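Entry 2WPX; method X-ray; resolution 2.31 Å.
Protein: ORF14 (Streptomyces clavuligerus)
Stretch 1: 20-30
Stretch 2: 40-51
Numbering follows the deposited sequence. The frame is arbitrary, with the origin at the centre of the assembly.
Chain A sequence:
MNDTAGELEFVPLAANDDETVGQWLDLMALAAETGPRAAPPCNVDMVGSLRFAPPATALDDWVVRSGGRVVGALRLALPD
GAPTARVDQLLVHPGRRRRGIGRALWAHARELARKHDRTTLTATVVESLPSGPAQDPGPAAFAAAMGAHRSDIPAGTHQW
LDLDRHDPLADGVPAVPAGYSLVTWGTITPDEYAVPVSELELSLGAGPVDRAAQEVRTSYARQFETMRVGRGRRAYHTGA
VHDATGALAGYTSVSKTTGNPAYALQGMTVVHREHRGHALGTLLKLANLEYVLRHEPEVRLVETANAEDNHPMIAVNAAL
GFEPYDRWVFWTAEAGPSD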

# COMPACT_ATOMS: atom_id res chain seq x y z
N THR A 20 20.37 -7.96 13.27
CA THR A 20 19.23 -8.59 12.58
C THR A 20 18.44 -7.61 11.69
O THR A 20 18.09 -7.95 10.57
CB THR A 20 18.24 -9.37 13.54
OG1 THR A 20 18.99 -10.21 14.40
CG2 THR A 20 17.32 -10.29 12.77
N VAL A 21 18.17 -6.39 12.16
CA VAL A 21 17.51 -5.42 11.26
C VAL A 21 18.31 -5.14 10.00
O VAL A 21 17.74 -5.11 8.92
CB VAL A 21 17.21 -4.05 11.91
CG1 VAL A 21 16.58 -3.15 10.88
CG2 VAL A 21 16.28 -4.22 13.10
N GLY A 22 19.62 -4.90 10.16
CA GLY A 22 20.53 -4.69 9.04
C GLY A 22 20.48 -5.78 7.97
O GLY A 22 20.38 -5.48 6.77
N GLN A 23 20.56 -7.03 8.41
CA GLN A 23 20.33 -8.19 7.53
C GLN A 23 18.99 -8.23 6.85
O GLN A 23 18.90 -8.59 5.70
CB GLN A 23 20.61 -9.53 8.26
CG GLN A 23 22.11 -9.86 8.10
CD GLN A 23 22.56 -11.06 8.91
OE1 GLN A 23 22.06 -12.16 8.71
NE2 GLN A 23 23.54 -10.85 9.79
N TRP A 24 17.95 -7.92 7.56
CA TRP A 24 16.61 -7.87 6.97
C TRP A 24 16.53 -6.78 5.87
O TRP A 24 15.98 -6.99 4.75
CB TRP A 24 15.63 -7.60 8.10
CG TRP A 24 14.29 -7.42 7.69
CD1 TRP A 24 13.50 -8.34 7.13
CD2 TRP A 24 13.50 -6.24 7.87
NE1 TRP A 24 12.25 -7.80 6.90
CE2 TRP A 24 12.22 -6.52 7.39
CE3 TRP A 24 13.76 -4.97 8.37
CZ2 TRP A 24 11.18 -5.56 7.38
CZ3 TRP A 24 12.73 -4.03 8.40
CH2 TRP A 24 11.46 -4.33 7.87
N LEU A 25 17.09 -5.61 6.18
CA LEU A 25 17.13 -4.48 5.24
C LEU A 25 17.86 -4.96 3.97
O LEU A 25 17.32 -4.78 2.84
CB LEU A 25 17.83 -3.26 5.88
CG LEU A 25 17.10 -2.56 7.04
CD1 LEU A 25 17.88 -1.35 7.52
CD2 LEU A 25 15.73 -2.11 6.53
N ASP A 26 19.02 -5.60 4.15
CA ASP A 26 19.76 -6.20 3.05
C ASP A 26 19.04 -7.29 2.27
O ASP A 26 19.12 -7.36 1.06
CB ASP A 26 21.07 -6.74 3.58
CG ASP A 26 21.97 -5.65 4.04
OD1 ASP A 26 22.95 -5.91 4.79
OD2 ASP A 26 21.69 -4.48 3.66
N LEU A 27 18.40 -8.21 2.97
CA LEU A 27 17.61 -9.19 2.28
C LEU A 27 16.62 -8.50 1.35
O LEU A 27 16.39 -8.95 0.21
CB LEU A 27 16.83 -9.98 3.30
CG LEU A 27 15.76 -10.96 2.79
CD1 LEU A 27 16.51 -12.11 2.18
CD2 LEU A 27 14.83 -11.43 3.92
N MET A 28 15.99 -7.43 1.82
CA MET A 28 14.98 -6.77 1.01
C MET A 28 15.61 -6.07 -0.20
O MET A 28 15.14 -6.24 -1.33
CB MET A 28 14.08 -5.81 1.83
CG MET A 28 13.04 -6.53 2.66
SD MET A 28 12.01 -5.38 3.58
CE MET A 28 13.23 -4.61 4.64
N ALA A 29 16.64 -5.26 0.04
CA ALA A 29 17.36 -4.57 -1.04
C ALA A 29 17.80 -5.56 -2.13
O ALA A 29 17.68 -5.27 -3.34
CB ALA A 29 18.59 -3.86 -0.47
N LEU A 30 18.31 -6.72 -1.73
CA LEU A 30 18.72 -7.73 -2.70
C LEU A 30 17.55 -8.39 -3.42
O LEU A 30 17.61 -8.56 -4.63
CB LEU A 30 19.67 -8.73 -2.07
CG LEU A 30 20.47 -9.80 -2.82
CD1 LEU A 30 19.55 -10.93 -3.25
CD2 LEU A 30 21.30 -9.30 -4.02
N PRO A 40 12.68 0.89 -4.72
CA PRO A 40 13.56 0.26 -3.70
C PRO A 40 13.04 0.53 -2.28
O PRO A 40 12.41 1.54 -2.02
CB PRO A 40 14.91 0.99 -3.87
CG PRO A 40 14.84 1.57 -5.37
CD PRO A 40 13.38 1.81 -5.63
N PRO A 41 13.28 -0.41 -1.39
CA PRO A 41 12.85 -0.27 -0.01
C PRO A 41 13.59 0.89 0.54
O PRO A 41 14.75 1.03 0.24
CB PRO A 41 13.33 -1.56 0.65
CG PRO A 41 13.43 -2.52 -0.46
CD PRO A 41 13.90 -1.71 -1.65
N CYS A 42 12.88 1.77 1.25
CA CYS A 42 13.50 2.84 2.03
C CYS A 42 13.69 2.34 3.47
O CYS A 42 12.73 1.98 4.17
CB CYS A 42 12.57 4.07 1.99
SG CYS A 42 12.91 5.30 3.21
N ASN A 43 14.93 2.33 3.91
CA ASN A 43 15.30 1.89 5.25
C ASN A 43 14.66 2.64 6.39
O ASN A 43 14.31 2.05 7.40
CB ASN A 43 16.82 1.85 5.37
CG ASN A 43 17.40 0.75 4.50
OD1 ASN A 43 16.66 -0.05 3.99
ND2 ASN A 43 18.70 0.70 4.33
N VAL A 44 14.52 3.95 6.23
CA VAL A 44 13.73 4.74 7.16
C VAL A 44 12.30 4.21 7.26
O VAL A 44 11.81 3.87 8.34
CB VAL A 44 13.78 6.23 6.78
CG1 VAL A 44 12.89 7.14 7.75
CG2 VAL A 44 15.30 6.67 6.78
N ASP A 45 11.63 4.13 6.10
CA ASP A 45 10.29 3.54 6.03
C ASP A 45 10.25 2.16 6.69
O ASP A 45 9.41 1.87 7.56
CB ASP A 45 9.89 3.47 4.56
CG ASP A 45 8.50 2.94 4.34
OD1 ASP A 45 8.28 2.38 3.24
OD2 ASP A 45 7.62 3.09 5.22
N MET A 46 11.17 1.27 6.28
CA MET A 46 11.09 -0.11 6.77
C MET A 46 11.28 -0.25 8.28
O MET A 46 10.52 -0.95 8.94
CB MET A 46 12.06 -1.04 6.05
CG MET A 46 11.75 -1.29 4.58
SD MET A 46 10.05 -1.68 4.05
CE MET A 46 9.61 -2.90 5.16
N VAL A 47 12.31 0.41 8.79
CA VAL A 47 12.64 0.30 10.17
C VAL A 47 11.54 0.94 10.98
O VAL A 47 11.17 0.44 12.04
CB VAL A 47 14.03 0.92 10.52
CG1 VAL A 47 14.22 0.94 12.09
CG2 VAL A 47 15.17 0.15 9.79
N GLY A 48 10.98 2.03 10.49
CA GLY A 48 9.87 2.62 11.20
C GLY A 48 8.68 1.70 11.09
O GLY A 48 7.83 1.74 11.98
N SER A 49 8.61 0.89 10.03
CA SER A 49 7.47 -0.04 9.92
C SER A 49 7.49 -1.13 11.02
O SER A 49 6.48 -1.85 11.22
CB SER A 49 7.37 -0.70 8.56
OG SER A 49 8.28 -1.79 8.44
N LEU A 50 8.59 -1.25 11.75
CA LEU A 50 8.66 -2.22 12.84
C LEU A 50 8.19 -1.57 14.15
O LEU A 50 7.79 -2.29 15.07
CB LEU A 50 10.10 -2.72 13.06
CG LEU A 50 10.79 -3.45 11.92
CD1 LEU A 50 12.30 -3.57 12.26
CD2 LEU A 50 10.13 -4.82 11.67
N ARG A 51 8.27 -0.24 14.21
CA ARG A 51 8.06 0.47 15.46
C ARG A 51 6.63 1.05 15.56
O ARG A 51 6.06 1.20 16.65
CB ARG A 51 9.11 1.57 15.58
CG ARG A 51 10.59 1.05 15.52
CD ARG A 51 11.59 2.00 16.26
NE ARG A 51 11.78 3.22 15.49
CZ ARG A 51 12.05 4.43 15.99
NH1 ARG A 51 12.16 4.65 17.31
NH2 ARG A 51 12.20 5.43 15.14
O HOH W 1 17.07 -1.98 2.22

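Residues 20-30 form part of a longer helix. A second helix begins at Asn-43, and a short loop, residues 40-42, leads into it. The two helices run at 128° to each other, so their directions are closer to antiparallel than to parallel. Their axes approach to 10.9 Å. The contact buries 454 Å² in total, and no direct hydrogen bond crosses it. It is held mainly by the packing of apolar side chains, with one water bridging at its border.

Trp-24 covers the most surface, closely followed by Leu-25. Trp-24 is buried, and its CA-to-CB bond points toward the second stretch. Its chi1 is t, and the six-membered part of the indole reaches the second helix. Trp-24 CH2 lies 3.6 Å from Met-46 CE, and Trp-24 CZ3 lies 3.9 Å from Leu-50 CD1. Both carbons approach the ring obliquely. Ser-49 OG sits at the ring edge, 4.1 Å from Trp-24 CH2. That hydroxyl does not bond to the ring. It donates to the backbone within its own stretch, where Ser-49 OG is 2.4 Å from Met-46 O, a very short distance.

Leu-25 also points toward the second stretch. Both methyl groups lie near Val-47: Leu-25 CD1 is 3.8 Å and Leu-25 CD2 is 4.0 Å from Val-47 CG2. Leu-25 CD2 lies 3.9 Å from Met-46 CB and 3.4 Å from Asn-43 OD1. The last pair is a close contact between a methyl group and an amide oxygen, not a hydrogen bond. The oxygen finds its polar partner in a water. Water 1 donates to Asn-43 OD1 at 2.7 Å and to Leu-25 O at 2.9 Å, linking the two stretches. Leu-25 O also accepts the helical bond from Ala-29 N at 2.9 Å, so this carbonyl serves both the helix and the water.

Met-46 is the main residue of the second stretch in this contact. It covers more surface than any other residue there, and all three of its chi angles are m. Its side chain touches three residues of the first helix. Besides the contacts with Trp-24 and Leu-25, Met-46 CG lies 3.6 Å from Met-28 CE. The three partners span little more than one helical turn.

The remaining contacts extend the apolar packing along the first helix. Toward its N-terminal end, Val-21 CG1 meets Val-47 CG2 at 3.8 Å, and Val-21 CG2 meets Leu-50 CD1 at 4.1 Å. Toward the other end, Met-28 CB lies 4.1 Å from Pro-41 CG. The proline ring also approaches the backbone, with Ala-29 N at 4.2 Å from Pro-41 CG.

Cys-42 points away from the first helix and takes no part in the contact. It caps the second helix instead. Asp-45 N donates to Cys-42 SG at 3.4 Å, with a nearly straight angle of 176°. The cap gives a partner to an amide in the first turn of the helix that carries Met-46.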